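PDB 2O14: uncharacterized esterase YxiM from Bacillus subtilis, which probably acts as a hydrolase of the GDSL lipolytic family, an esterase whose natural substrate is not known. Local coordinates for residues 208-213 and 218-223. Numbering follows the deposited sequence.
Sequences GGQIAR and DGQLEA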
ATOM      1  N   GLY A 208       7.568   3.935   2.511  1.00 18.13           N
ATOM      2  CA  GLY A 208       8.833   4.636   2.389  1.00 19.51           C
ATOM      3  C   GLY A 208       9.912   4.221   3.372  1.00 20.05           C
ATOM      4  O   GLY A 208       9.659   4.093   4.570  1.00 19.47           O
ATOM      5  N   GLY A 209      11.121   4.008   2.856  1.00 22.81           N
ATOM      6  CA  GLY A 209      12.248   3.627   3.694  1.00 22.96           C
ATOM      7  C   GLY A 209      12.229   2.222   4.273  1.00 23.67           C
ATOM      8  O   GLY A 209      13.029   1.911   5.154  1.00 24.84           O
ATOM      9  N   GLN A 210      11.349   1.362   3.769  1.00 23.19           N
ATOM     10  CA  GLN A 210      11.248   0.002   4.291  1.00 21.07           C
ATOM     11  C   GLN A 210      12.314  -0.964   3.776  1.00 20.15           C
ATOM     12  O   GLN A 210      12.829  -0.825   2.660  1.00 19.75           O
ATOM     13  CB  GLN A 210       9.858  -0.575   4.001  1.00 19.05           C
ATOM     14  CG  GLN A 210       9.564  -1.872   4.758  1.00 15.25           C
ATOM     15  CD  GLN A 210       9.664  -1.698   6.262  1.00 17.03           C
ATOM     16  OE1 GLN A 210       8.651  -1.590   6.969  1.00 16.29           O
ATOM     17  NE2 GLN A 210      10.890  -1.647   6.762  1.00 14.52           N
ATOM     18  N   ILE A 211      12.640  -1.936   4.621  1.00 19.79           N
ATOM     19  CA  ILE A 211      13.619  -2.976   4.319  1.00 18.81           C
ATOM     20  C   ILE A 211      12.882  -4.308   4.474  1.00 19.62           C
ATOM     21  O   ILE A 211      11.739  -4.334   4.928  1.00 19.07           O
ATOM     22  CB  ILE A 211      14.803  -2.929   5.318  1.00 15.45           C
ATOM     23  CG1 ILE A 211      14.277  -3.056   6.749  1.00 15.81           C
ATOM     24  CG2 ILE A 211      15.579  -1.609   5.166  1.00  9.19           C
ATOM     25  CD1 ILE A 211      15.375  -3.103   7.809  1.00 17.47           C
ATOM     26  N   ALA A 212      13.532  -5.408   4.111  1.00 17.32           N
ATOM     27  CA  ALA A 212      12.914  -6.729   4.211  1.00 17.99           C
ATOM     28  C   ALA A 212      12.498  -7.109   5.635  1.00 17.75           C
ATOM     29  O   ALA A 212      11.382  -7.584   5.857  1.00 16.69           O
ATOM     30  CB  ALA A 212      13.866  -7.796   3.653  1.00 14.94           C
ATOM     31  N   ARG A 213      13.400  -6.915   6.594  1.00 20.60           N
ATOM     32  CA  ARG A 213      13.113  -7.268   7.984  1.00 22.32           C
ATOM     33  C   ARG A 213      11.853  -6.557   8.473  1.00 21.63           C
ATOM     34  O   ARG A 213      10.962  -7.187   9.041  1.00 23.45           O
ATOM     35  CB  ARG A 213      14.296  -6.897   8.884  1.00 19.00           C
ATOM     36  CG  ARG A 213      14.222  -7.472  10.291  1.00 19.89           C
ATOM     37  CD  ARG A 213      15.193  -6.758  11.210  1.00 18.67           C
ATOM     38  NE  ARG A 213      16.590  -6.916  10.811  1.00 20.79           N
ATOM     39  CZ  ARG A 213      17.462  -5.911  10.738  1.00 21.03           C
ATOM     40  NH1 ARG A 213      18.720  -6.139  10.384  1.00 18.63           N
ATOM     41  NH2 ARG A 213      17.068  -4.669  10.991  1.00 18.93           N
ATOM     42  N   ASP A 218       6.957  -5.968  10.976  1.00 19.83           N
ATOM     43  CA  ASP A 218       6.114  -4.909  11.518  1.00 19.27           C
ATOM     44  C   ASP A 218       4.692  -4.697  10.998  1.00 17.62           C
ATOM     45  O   ASP A 218       4.143  -3.607  11.142  1.00 15.21           O
ATOM     46  CB  ASP A 218       6.901  -3.587  11.507  1.00 18.31           C
ATOM     47  CG  ASP A 218       8.174  -3.665  12.362  1.00 20.47           C
ATOM     48  OD1 ASP A 218       8.098  -4.214  13.476  1.00 19.59           O
ATOM     49  OD2 ASP A 218       9.246  -3.186  11.936  1.00 20.19           O
ATOM     50  N   GLY A 219       4.089  -5.729  10.412  1.00 17.01           N
ATOM     51  CA  GLY A 219       2.709  -5.593   9.959  1.00 16.06           C
ATOM     52  C   GLY A 219       2.369  -5.716   8.484  1.00 17.30           C
ATOM     53  O   GLY A 219       1.303  -6.239   8.138  1.00 16.12           O
ATOM     54  N   GLN A 220       3.249  -5.239   7.607  1.00 17.27           N
ATOM     55  CA  GLN A 220       2.972  -5.308   6.179  1.00 18.03           C
ATOM     56  C   GLN A 220       2.795  -6.728   5.648  1.00 18.98           C
ATOM     57  O   GLN A 220       1.851  -6.991   4.907  1.00 20.04           O
ATOM     58  CB  GLN A 220       4.056  -4.559   5.394  1.00 16.81           C
ATOM     59  CG  GLN A 220       3.821  -3.049   5.374  1.00 18.56           C
ATOM     60  CD  GLN A 220       5.091  -2.245   5.168  1.00 18.60           C
ATOM     61  OE1 GLN A 220       5.951  -2.193   6.048  1.00 17.65           O
ATOM     62  NE2 GLN A 220       5.213  -1.610   4.007  1.00 17.84           N
ATOM     63  N   LEU A 221       3.678  -7.651   6.018  1.00 18.74           N
ATOM     64  CA  LEU A 221       3.520  -9.018   5.536  1.00 18.95           C
ATOM     65  C   LEU A 221       2.276  -9.662   6.134  1.00 18.35           C
ATOM     66  O   LEU A 221       1.547 -10.370   5.441  1.00 19.36           O
ATOM     67  CB  LEU A 221       4.738  -9.875   5.882  1.00 20.60           C
ATOM     68  CG  LEU A 221       4.636 -11.300   5.333  1.00 19.33           C
ATOM     69  CD1 LEU A 221       4.674 -11.265   3.804  1.00 21.48           C
ATOM     70  CD2 LEU A 221       5.774 -12.142   5.872  1.00 21.04           C
ATOM     71  N   GLU A 222       2.038  -9.425   7.422  1.00 19.26           N
ATOM     72  CA  GLU A 222       0.868  -9.995   8.093  1.00 18.77           C
ATOM     73  C   GLU A 222      -0.418  -9.568   7.393  1.00 18.89           C
ATOM     74  O   GLU A 222      -1.327 -10.377   7.210  1.00 17.85           O
ATOM     75  CB  GLU A 222       0.797  -9.564   9.565  1.00 19.15           C
ATOM     76  CG  GLU A 222      -0.450 -10.098  10.280  1.00 17.78           C
ATOM     77  CD  GLU A 222      -0.607  -9.582  11.704  1.00 21.04           C
ATOM     78  OE1 GLU A 222       0.160  -8.687  12.115  1.00 22.86           O
ATOM     79  OE2 GLU A 222      -1.510 -10.068  12.417  1.00 21.30           O
ATOM     80  N   ALA A 223      -0.481  -8.294   7.007  1.00 16.58           N
ATOM     81  CA  ALA A 223      -1.647  -7.737   6.325  1.00 17.36           C
ATOM     82  C   ALA A 223      -1.921  -8.444   5.002  1.00 18.19           C
ATOM     83  O   ALA A 223      -3.074  -8.634   4.617  1.00 17.71           O
ATOM     84  CB  ALA A 223      -1.443  -6.247   6.073  1.00 17.31           C
TER
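Beside the probable active site of this GDSL (SGNH) hydrolase, Gln210, in the loop leading into helix 212-217, meets Gln220, in the first turn of helix 220-225. The loop also carries Gly209, whose N makes a weak hydrogen bond to OG of Ser171, the probable nucleophile; the side chains of Gln210 and Ser171 are about 7 Å apart. Only the two glutamines touch, reaching out from CA atoms 10.0 Å apart. Gln210 sends CG anti to its own N (chi1 -168°) and then bends at chi2, while Gln220 runs extended beyond CG; they point in opposing directions, their ends side by side and the amide planes 42° apart. As modelled, Gln210 OE1 sits 2.9 Å from Gln220 OE1, an unfavourable approach for two acceptors, and the Gln210 amide is probably turned over. NE2 of Gln220 donates to O of Met205, which sets that amide with OE1 toward Gln210. Replacing Gln210 with an alanine would probably leave Gln220 OE1 without its amide neighbour and open a gap between the loop and the helix start. A polar link here therefore depends on Gln210 presenting NE2 instead, in which case the pair may be hydrogen-bonded.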